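PDB 1N1Q: DPS Protein from Brevibacillus brevis, which probably protects DNA during starvation by condensing it and by oxidising ferrous iron with hydrogen peroxide, storing the product as ferric mineral inside a hollow dodecamer. Local coordinates for residues L137-H140 with V141-E145. Residues are numbered along the deposited sequence; the frame is centred on the assembly and turned at random.
Sequences LEKH and VWMLE
Met143 lays its terminal methyl over the aliphatic stem of Lys139, one turn back along helix 124-148, the last helix of this ferritin-like four-helix bundle. The bend at chi3 (-98°) folds CE back toward the preceding turn, where it meets Lys139 CG at 3.5 Å, a tight approach for two carbons. The lysine chain, fully extended and with CG anti to the backbone N (chi1 -179°), runs alongside Trp142, and its CG stands 4.1 Å from CE3 of the indole. Met143 touches the indole too: its CG sits 3.5 Å above one face of the ring, offset toward the rim. Lysine, tryptophan and methionine thus make a cluster on the outward side of the helix.

The inner side carries Leu137, His140 and Leu144. Both leucines pack on helix 93-120, Leu137 against Phe104 and Leu107, Leu144 against Val100 and Val101. His140 leans on Glu48 and Leu49 of helix 39-66, and its NE2 is hydrogen-bonded to Glu52, which satisfies NE2 of the buried ring and probably limits its rotation; on the ring's other nitrogen, ND1, the Met143 methyl comes obliquely to 4.0 Å.

Regular i to i+4 bonds hold the two turns together. Leu144 N gives a nearly straight bond to His140 O at 2.9 Å. Trp142 N reaches Glu138 O at a longer 3.2 Å. Val141 N binds Leu137 O at 2.8 Å, and the same carbonyl oxygen is touched by Val141 CG2 at 3.1 Å.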
ATOM      1  N   LEU A 137       8.216  19.904 -26.161  1.00 14.46           N
ATOM      2  CA  LEU A 137       9.670  19.919 -26.299  1.00 14.48           C
ATOM      3  C   LEU A 137      10.157  21.254 -26.846  1.00 14.19           C
ATOM      4  O   LEU A 137      11.175  21.788 -26.392  1.00 13.62           O
ATOM      5  CB  LEU A 137      10.135  18.791 -27.225  1.00 14.27           C
ATOM      6  CG  LEU A 137       9.863  17.357 -26.746  1.00 15.80           C
ATOM      7  CD1 LEU A 137      10.497  16.371 -27.707  1.00 16.82           C
ATOM      8  CD2 LEU A 137      10.421  17.170 -25.344  1.00 15.05           C
ATOM      9  N   GLU A 138       9.435  21.790 -27.825  1.00 14.17           N
ATOM     10  CA  GLU A 138       9.818  23.066 -28.412  1.00 14.22           C
ATOM     11  C   GLU A 138       9.814  24.164 -27.349  1.00 13.96           C
ATOM     12  O   GLU A 138      10.659  25.047 -27.359  1.00 14.20           O
ATOM     13  CB  GLU A 138       8.883  23.413 -29.576  1.00 14.11           C
ATOM     14  CG  GLU A 138       9.083  22.504 -30.793  1.00 15.83           C
ATOM     15  CD  GLU A 138       8.142  22.814 -31.942  1.00 18.89           C
ATOM     16  OE1 GLU A 138       7.321  23.742 -31.815  1.00 22.16           O
ATOM     17  OE2 GLU A 138       8.223  22.131 -32.984  1.00 23.05           O
ATOM     18  N   LYS A 139       8.876  24.096 -26.418  1.00 13.32           N
ATOM     19  CA  LYS A 139       8.802  25.090 -25.359  1.00 13.67           C
ATOM     20  C   LYS A 139       9.979  24.902 -24.405  1.00 13.71           C
ATOM     21  O   LYS A 139      10.621  25.874 -24.007  1.00 13.24           O
ATOM     22  CB  LYS A 139       7.478  24.968 -24.601  1.00 14.18           C
ATOM     23  CG  LYS A 139       7.323  25.989 -23.488  1.00 16.10           C
ATOM     24  CD  LYS A 139       5.937  25.915 -22.867  1.00 18.89           C
ATOM     25  CE  LYS A 139       5.822  26.882 -21.684  1.00 20.36           C
ATOM     26  NZ  LYS A 139       4.455  26.866 -21.089  1.00 21.93           N
ATOM     27  N   HIS A 140      10.266  23.650 -24.049  1.00 13.30           N
ATOM     28  CA  HIS A 140      11.396  23.357 -23.171  1.00 13.41           C
ATOM     29  C   HIS A 140      12.687  23.820 -23.821  1.00 13.23           C
ATOM     30  O   HIS A 140      13.577  24.344 -23.146  1.00 12.80           O
ATOM     31  CB  HIS A 140      11.507  21.855 -22.883  1.00 13.57           C
ATOM     32  CG  HIS A 140      10.530  21.354 -21.867  1.00 13.11           C
ATOM     33  ND1 HIS A 140      10.358  21.957 -20.638  1.00 14.19           N
ATOM     34  CD2 HIS A 140       9.704  20.279 -21.877  1.00 12.99           C
ATOM     35  CE1 HIS A 140       9.469  21.274 -19.935  1.00 14.49           C
ATOM     36  NE2 HIS A 140       9.059  20.250 -20.665  1.00 13.83           N
ATOM     37  N   VAL A 141      12.797  23.620 -25.133  1.00 13.48           N
ATOM     38  CA  VAL A 141      14.005  24.020 -25.856  1.00 13.76           C
ATOM     39  C   VAL A 141      14.268  25.517 -25.741  1.00 13.75           C
ATOM     40  O   VAL A 141      15.404  25.934 -25.536  1.00 13.82           O
ATOM     41  CB  VAL A 141      13.933  23.598 -27.353  1.00 13.74           C
ATOM     42  CG1 VAL A 141      15.048  24.267 -28.152  1.00 13.33           C
ATOM     43  CG2 VAL A 141      14.076  22.080 -27.462  1.00 14.33           C
ATOM     44  N   TRP A 142      13.231  26.333 -25.873  1.00 13.80           N
ATOM     45  CA  TRP A 142      13.422  27.776 -25.742  1.00 14.08           C
ATOM     46  C   TRP A 142      13.960  28.113 -24.349  1.00 14.03           C
ATOM     47  O   TRP A 142      14.918  28.871 -24.207  1.00 13.99           O
ATOM     48  CB  TRP A 142      12.105  28.530 -25.963  1.00 14.17           C
ATOM     49  CG  TRP A 142      11.956  29.744 -25.082  1.00 14.85           C
ATOM     50  CD1 TRP A 142      12.813  30.808 -24.991  1.00 15.64           C
ATOM     51  CD2 TRP A 142      10.922  29.981 -24.122  1.00 15.19           C
ATOM     52  NE1 TRP A 142      12.379  31.687 -24.025  1.00 16.75           N
ATOM     53  CE2 TRP A 142      11.218  31.205 -23.478  1.00 14.96           C
ATOM     54  CE3 TRP A 142       9.769  29.279 -23.742  1.00 15.98           C
ATOM     55  CZ2 TRP A 142      10.405  31.741 -22.476  1.00 15.51           C
ATOM     56  CZ3 TRP A 142       8.961  29.813 -22.746  1.00 16.13           C
ATOM     57  CH2 TRP A 142       9.285  31.035 -22.124  1.00 15.33           C
ATOM     58  N   MET A 143      13.337  27.551 -23.320  1.00 14.03           N
ATOM     59  CA  MET A 143      13.762  27.815 -21.947  1.00 14.32           C
ATOM     60  C   MET A 143      15.178  27.350 -21.628  1.00 14.01           C
ATOM     61  O   MET A 143      15.941  28.078 -21.000  1.00 12.52           O
ATOM     62  CB  MET A 143      12.792  27.172 -20.957  1.00 14.44           C
ATOM     63  CG  MET A 143      11.403  27.772 -20.980  1.00 17.28           C
ATOM     64  SD  MET A 143      10.324  27.038 -19.735  1.00 21.52           S
ATOM     65  CE  MET A 143       9.464  25.867 -20.725  1.00 27.35           C
ATOM     66  N   LEU A 144      15.525  26.140 -22.051  1.00 13.97           N
ATOM     67  CA  LEU A 144      16.859  25.606 -21.774  1.00 14.87           C
ATOM     68  C   LEU A 144      17.946  26.391 -22.514  1.00 14.85           C
ATOM     69  O   LEU A 144      19.038  26.601 -21.984  1.00 14.32           O
ATOM     70  CB  LEU A 144      16.914  24.117 -22.137  1.00 14.70           C
ATOM     71  CG  LEU A 144      15.985  23.245 -21.272  1.00 16.86           C
ATOM     72  CD1 LEU A 144      15.882  21.846 -21.851  1.00 18.09           C
ATOM     73  CD2 LEU A 144      16.510  23.211 -19.839  1.00 18.35           C
ATOM     74  N   GLU A 145      17.646  26.835 -23.730  1.00 15.57           N
ATOM     75  CA  GLU A 145      18.620  27.612 -24.490  1.00 16.75           C
ATOM     76  C   GLU A 145      18.790  28.988 -23.853  1.00 16.04           C
ATOM     77  O   GLU A 145      19.894  29.516 -23.797  1.00 15.38           O
ATOM     78  CB  GLU A 145      18.182  27.755 -25.948  1.00 17.60           C
ATOM     79  CG  GLU A 145      18.512  26.542 -26.801  1.00 22.59           C
ATOM     80  CD  GLU A 145      18.332  26.804 -28.280  1.00 30.34           C
ATOM     81  OE1 GLU A 145      18.741  27.887 -28.749  1.00 36.81           O
ATOM     82  OE2 GLU A 145      17.794  25.924 -28.980  1.00 36.13           O
TER